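Local coordinates for putative metal binding protein RUMGNA_00854 (Ruminococcus gnavus, PDB 3U7Z), which binds calcium ions and is otherwise of unknown function, as a member of the DUF4430 family, at residues K7-T12 with T85-G90; F23-D28 with L36-L41. One frame throughout, in Å; residues are numbered along the deposited sequence.

Contact 1 of 2, residues K7-T12 with T85-G90. With CA (calcium ion), chain G.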
loop_
_atom_site.group_PDB
_atom_site.type_symbol
_atom_site.label_atom_id
_atom_site.label_comp_id
_atom_site.label_asym_id
_atom_site.label_seq_id
_atom_site.Cartn_x
_atom_site.Cartn_y
_atom_site.Cartn_z
ATOM N N LYS A 7 -10.064 7.313 12.015
ATOM C CA LYS A 7 -10.504 7.242 10.628
ATOM C C LYS A 7 -10.714 5.760 10.319
ATOM O O LYS A 7 -9.963 4.917 10.813
ATOM C CB LYS A 7 -9.404 7.799 9.752
ATOM C CG LYS A 7 -9.114 9.274 10.042
ATOM C CD LYS A 7 -7.937 9.734 9.237
ATOM C CE LYS A 7 -7.262 10.976 9.816
ATOM N NZ LYS A 7 -6.338 10.575 10.926
ATOM N N HIS A 8 -11.699 5.482 9.491
ATOM C CA HIS A 8 -12.018 4.114 9.095
ATOM C C HIS A 8 -11.697 4.003 7.626
ATOM O O HIS A 8 -12.313 4.660 6.798
ATOM C CB HIS A 8 -13.515 3.875 9.366
ATOM C CG HIS A 8 -13.922 4.257 10.750
ATOM N ND1 HIS A 8 -13.478 3.583 11.859
ATOM C CD2 HIS A 8 -14.599 5.336 11.211
ATOM C CE1 HIS A 8 -13.920 4.195 12.953
ATOM N NE2 HIS A 8 -14.593 5.265 12.583
ATOM N N ILE A 9 -10.732 3.143 7.343
ATOM C CA ILE A 9 -10.288 2.957 5.970
ATOM C C ILE A 9 -10.192 1.493 5.590
ATOM O O ILE A 9 -10.213 0.596 6.432
ATOM C CB ILE A 9 -8.956 3.660 5.689
ATOM C CG1 ILE A 9 -7.799 2.969 6.351
ATOM C CG2 ILE A 9 -9.006 5.093 6.182
ATOM C CD1 ILE A 9 -6.474 3.406 5.839
ATOM N N THR A 10 -10.105 1.268 4.293
ATOM C CA THR A 10 -9.831 -0.086 3.797
ATOM C C THR A 10 -8.619 -0.074 2.895
ATOM O O THR A 10 -8.332 0.931 2.260
ATOM C CB THR A 10 -11.002 -0.682 3.019
ATOM O OG1 THR A 10 -11.318 0.074 1.885
ATOM C CG2 THR A 10 -12.238 -0.670 3.851
ATOM N N VAL A 11 -7.846 -1.153 2.963
ATOM C CA VAL A 11 -6.712 -1.383 2.087
ATOM C C VAL A 11 -6.956 -2.734 1.453
ATOM O O VAL A 11 -7.067 -3.740 2.153
ATOM C CB VAL A 11 -5.416 -1.388 2.849
ATOM C CG1 VAL A 11 -4.245 -1.681 1.895
ATOM C CG2 VAL A 11 -5.226 -0.060 3.596
ATOM N N THR A 12 -7.023 -2.771 0.125
ATOM C CA THR A 12 -7.177 -4.017 -0.604
ATOM C C THR A 12 -5.878 -4.345 -1.306
ATOM O O THR A 12 -5.291 -3.486 -1.953
ATOM C CB THR A 12 -8.308 -3.929 -1.618
ATOM O OG1 THR A 12 -9.533 -3.602 -0.948
ATOM C CG2 THR A 12 -8.503 -5.222 -2.365
ATOM N N THR A 85 1.543 9.712 2.166
ATOM C CA THR A 85 0.172 9.636 1.614
ATOM C C THR A 85 -0.785 9.846 2.787
ATOM O O THR A 85 -0.872 9.024 3.660
ATOM C CB THR A 85 -0.090 8.307 0.928
ATOM O OG1 THR A 85 0.821 8.121 -0.175
ATOM C CG2 THR A 85 -1.514 8.249 0.402
ATOM N N PRO A 86 -1.467 10.989 2.807
ATOM C CA PRO A 86 -2.360 11.225 3.925
ATOM C C PRO A 86 -3.565 10.310 3.884
ATOM O O PRO A 86 -4.054 9.967 2.788
ATOM C CB PRO A 86 -2.829 12.658 3.726
ATOM C CG PRO A 86 -1.963 13.263 2.781
ATOM C CD PRO A 86 -1.371 12.155 1.933
ATOM N N VAL A 87 -4.004 9.931 5.063
ATOM C CA VAL A 87 -5.192 9.079 5.222
ATOM C C VAL A 87 -6.394 9.946 5.618
ATOM O O VAL A 87 -6.271 10.825 6.478
ATOM C CB VAL A 87 -4.849 8.008 6.273
ATOM C CG1 VAL A 87 -6.065 7.295 6.892
ATOM C CG2 VAL A 87 -3.881 7.000 5.624
ATOM N N SER A 88 -7.548 9.709 4.994
ATOM C CA SER A 88 -8.821 10.367 5.333
ATOM C C SER A 88 -9.835 9.335 5.712
ATOM O O SER A 88 -9.819 8.208 5.205
ATOM C CB SER A 88 -9.333 11.134 4.120
ATOM O OG SER A 88 -8.425 12.132 3.710
ATOM N N ASP A 89 -10.750 9.739 6.594
ATOM C CA ASP A 89 -11.852 8.873 6.957
ATOM C C ASP A 89 -12.590 8.448 5.696
ATOM O O ASP A 89 -12.945 9.263 4.849
ATOM C CB ASP A 89 -12.776 9.557 7.969
ATOM C CG ASP A 89 -13.841 8.647 8.492
ATOM O OD1 ASP A 89 -13.618 7.445 8.696
ATOM O OD2 ASP A 89 -14.957 9.189 8.760
ATOM N N GLY A 90 -12.874 7.158 5.610
ATOM C CA GLY A 90 -13.623 6.625 4.492
ATOM C C GLY A 90 -12.783 6.226 3.297
ATOM O O GLY A 90 -13.321 5.676 2.342
HETATM CA CA CA G . -16.293 10.876 9.366
HETATM O O HOH W 1 -13.109 2.335 2.757
#

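Contact 2 of 2, residues F23-D28 with L36-L41. With CA (calcium ion), chain D.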
loop_
_atom_site.group_PDB
_atom_site.type_symbol
_atom_site.label_atom_id
_atom_site.label_comp_id
_atom_site.label_asym_id
_atom_site.label_seq_id
_atom_site.Cartn_x
_atom_site.Cartn_y
_atom_site.Cartn_z
ATOM N N PHE A 23 -8.393 -5.481 3.898
ATOM C CA PHE A 23 -8.040 -5.207 5.255
ATOM C C PHE A 23 -8.702 -3.919 5.690
ATOM O O PHE A 23 -8.641 -2.926 4.996
ATOM C CB PHE A 23 -6.529 -5.105 5.420
ATOM C CG PHE A 23 -5.784 -6.329 5.022
ATOM C CD1 PHE A 23 -5.536 -7.354 5.958
ATOM C CD2 PHE A 23 -5.320 -6.486 3.756
ATOM C CE1 PHE A 23 -4.877 -8.475 5.563
ATOM C CE2 PHE A 23 -4.662 -7.637 3.385
ATOM C CZ PHE A 23 -4.446 -8.620 4.304
ATOM N N GLU A 24 -9.343 -3.926 6.849
ATOM C CA GLU A 24 -9.992 -2.730 7.374
ATOM C C GLU A 24 -9.156 -2.220 8.503
ATOM O O GLU A 24 -8.664 -2.988 9.325
ATOM C CB GLU A 24 -11.396 -3.019 7.863
ATOM C CG GLU A 24 -12.369 -3.250 6.775
ATOM C CD GLU A 24 -13.759 -3.386 7.320
ATOM O OE1 GLU A 24 -13.964 -4.262 8.185
ATOM O OE2 GLU A 24 -14.631 -2.600 6.902
ATOM N N PHE A 25 -8.978 -0.893 8.554
ATOM C CA PHE A 25 -8.298 -0.264 9.662
ATOM C C PHE A 25 -9.128 0.853 10.289
ATOM O O PHE A 25 -9.764 1.644 9.617
ATOM C CB PHE A 25 -6.998 0.325 9.180
ATOM C CG PHE A 25 -6.033 -0.681 8.678
ATOM C CD1 PHE A 25 -5.119 -1.280 9.538
ATOM C CD2 PHE A 25 -5.957 -0.982 7.326
ATOM C CE1 PHE A 25 -4.189 -2.224 9.063
ATOM C CE2 PHE A 25 -5.006 -1.920 6.839
ATOM C CZ PHE A 25 -4.148 -2.523 7.689
ATOM N N ASP A 26 -9.106 0.882 11.612
ATOM C CA ASP A 26 -9.644 1.992 12.365
ATOM C C ASP A 26 -8.427 2.662 13.010
ATOM O O ASP A 26 -7.816 2.106 13.896
ATOM C CB ASP A 26 -10.652 1.458 13.391
ATOM C CG ASP A 26 -11.746 0.571 12.745
ATOM O OD1 ASP A 26 -12.563 1.087 11.963
ATOM O OD2 ASP A 26 -11.755 -0.658 12.993
ATOM N N THR A 27 -8.068 3.854 12.553
ATOM C CA THR A 27 -6.717 4.378 12.780
ATOM C C THR A 27 -6.736 5.870 13.042
ATOM O O THR A 27 -7.531 6.565 12.481
ATOM C CB THR A 27 -5.792 4.039 11.548
ATOM O OG1 THR A 27 -4.504 4.612 11.734
ATOM C CG2 THR A 27 -6.386 4.593 10.239
ATOM N N ASP A 28 -5.804 6.337 13.873
ATOM C CA ASP A 28 -5.562 7.783 14.064
ATOM C C ASP A 28 -4.307 8.233 13.327
ATOM O O ASP A 28 -3.844 9.368 13.497
ATOM C CB ASP A 28 -5.499 8.170 15.558
ATOM C CG ASP A 28 -4.976 7.042 16.444
ATOM O OD1 ASP A 28 -3.850 6.565 16.174
ATOM O OD2 ASP A 28 -5.711 6.598 17.368
ATOM N N LEU A 36 -0.167 0.846 7.295
ATOM C CA LEU A 36 0.251 -0.451 6.732
ATOM C C LEU A 36 1.181 -1.172 7.693
ATOM O O LEU A 36 1.068 -2.411 7.942
ATOM C CB LEU A 36 0.926 -0.204 5.409
ATOM C CG LEU A 36 0.092 0.423 4.284
ATOM C CD1 LEU A 36 0.911 0.796 3.024
ATOM C CD2 LEU A 36 -1.062 -0.491 3.938
ATOM N N GLU A 37 2.088 -0.401 8.306
ATOM C CA GLU A 37 3.089 -1.011 9.193
ATOM C C GLU A 37 2.558 -1.330 10.579
ATOM O O GLU A 37 3.155 -2.148 11.254
ATOM C CB GLU A 37 4.399 -0.211 9.282
ATOM C CG GLU A 37 5.250 -0.407 8.035
ATOM C CD GLU A 37 5.931 -1.780 7.939
ATOM O OE1 GLU A 37 5.538 -2.759 8.630
ATOM O OE2 GLU A 37 6.902 -1.898 7.163
ATOM N N SER A 38 1.356 -0.829 10.911
ATOM C CA SER A 38 0.779 -1.089 12.213
ATOM C C SER A 38 0.569 -2.552 12.466
ATOM O O SER A 38 0.654 -3.018 13.614
ATOM C CB SER A 38 -0.493 -0.262 12.440
ATOM O OG SER A 38 -1.572 -0.667 11.640
ATOM N N GLU A 39 0.285 -3.298 11.387
ATOM C CA GLU A 39 0.064 -4.726 11.412
ATOM C C GLU A 39 1.146 -5.477 10.636
ATOM O O GLU A 39 0.964 -6.638 10.298
ATOM C CB GLU A 39 -1.312 -5.036 10.787
ATOM C CG GLU A 39 -2.508 -4.471 11.541
ATOM C CD GLU A 39 -2.755 -5.196 12.857
ATOM O OE1 GLU A 39 -2.463 -6.407 12.941
ATOM O OE2 GLU A 39 -3.244 -4.549 13.807
ATOM N N ASN A 40 2.261 -4.802 10.331
ATOM C CA ASN A 40 3.276 -5.379 9.486
ATOM C C ASN A 40 2.707 -5.969 8.175
ATOM O O ASN A 40 3.081 -7.046 7.753
ATOM C CB ASN A 40 4.161 -6.360 10.253
ATOM C CG ASN A 40 5.442 -6.644 9.544
ATOM O OD1 ASN A 40 5.824 -5.936 8.629
ATOM N ND2 ASN A 40 6.108 -7.668 9.941
ATOM N N LEU A 41 1.860 -5.208 7.517
ATOM C CA LEU A 41 1.242 -5.678 6.250
ATOM C C LEU A 41 2.166 -5.519 5.048
ATOM O O LEU A 41 1.932 -6.114 4.033
ATOM C CB LEU A 41 -0.068 -4.940 6.003
ATOM C CG LEU A 41 -0.931 -5.330 4.789
ATOM C CD1 LEU A 41 -1.365 -6.805 4.902
ATOM C CD2 LEU A 41 -2.112 -4.383 4.687
HETATM CA CA CA D . 7.291 -4.326 7.746
#

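Contact 1 of 2, residues K7-T12 with T85-G90
D89 meets H8 through a side chain whose CG stands anti to its own backbone N (chi1 -173°), beside the carbonyl carbon. H8 has its CG anti to the carbonyl carbon, and the two side chains run side by side in the same direction, ring and carboxylate planes 68° apart. The main grip is on the backbone: H8 N donates to D89 OD1 over 2.9 Å, nearly straight, reaching the oxygen on its anti side and somewhat out of the carboxylate plane. The same OD1 lies 3.4 Å from H8 CD2. The other oxygen, D89 OD2, binds a calcium ion at 2.2 Å, so one carboxylate both ties down the strand and holds a metal; the nearby cation would probably steady its negative charge. The return bond runs from G90 N to H8 O at 2.8 Å, more bent at 144°. At the positive phi of G90 a CB would jam against D89 O, which calls for glycine. Next to these bonds I9 and V87 cross at about a right angle, I9 CG2 lying 3.7 Å from V87 CG1 and 3.4 Å from S88 O. K7 lays its aliphatic chain past the loop, CD 3.4 Å from V87 O, while its NZ bonds to the carbonyl of A29. H8 ND1 is taken by D26 OD1. The loop thus pins the start of strand 7-14 just before the chain enters its parallel neighbour, strand 92-99; strand 20-27 pairs along the other edge, and V35 of helix 32-38 packs on both I9 and V87.

Contact 2 of 2, residues F23-D28 with L36-L41
F23 and F25 of strand 20-27 reach across to L41, whose N-H bonds back to L36 O and completes the Schellman motif that ends helix 32-38; N40, with positive phi, is its C-prime residue. The tight part is L41 on F23. L41 holds CG anti to the backbone N (chi1 -176°), and chi2 of 61° turns CD1 over one face of the F23 ring in a CH-pi contact, 3.8 Å from the centroid and displaced toward the rim, where CZ is 3.6 Å away. CD2 of the same leucine bridges to the second ring, coming to the edge of F25 at CZ, 4.1 Å off. An alanine at F23 would probably leave L41 CD1 without its aromatic partner and open a gap between the strand and the helix end. The looser side lies toward solvent, where S38 and E39 are exposed. E39 slides past F25 in the opposite direction, and S38 OG, oblique to the ring, is hydrogen-bonded to V35 O. Away from the strand, E37 and N40 bind a calcium ion together with V42 and D43. At the F25 rim the approach is carbon to carbon: E39 CG sits near the ring plane, 3.7 Å from CE1.

From the N terminus the chain lays down strand 7-14, turns back through strand 20-27 and enters helix 32-38. Contact 2 closes a short loop here, only seven residues lying between its two segments, and joins the outer strand of the mixed sheet to the helix end. The chain then runs through the smaller sheet and strands 67-73 and 76-77 before residues 85-90 return to strand 7-14, where contact 1 closes a far longer loop that encloses the whole of contact 2. The two centres are about 9 Å apart, and strands 7-14 and 20-27, neighbours in the sheet, connect them directly; V11 CG2 also packs 3.7 Å from F25 CE2.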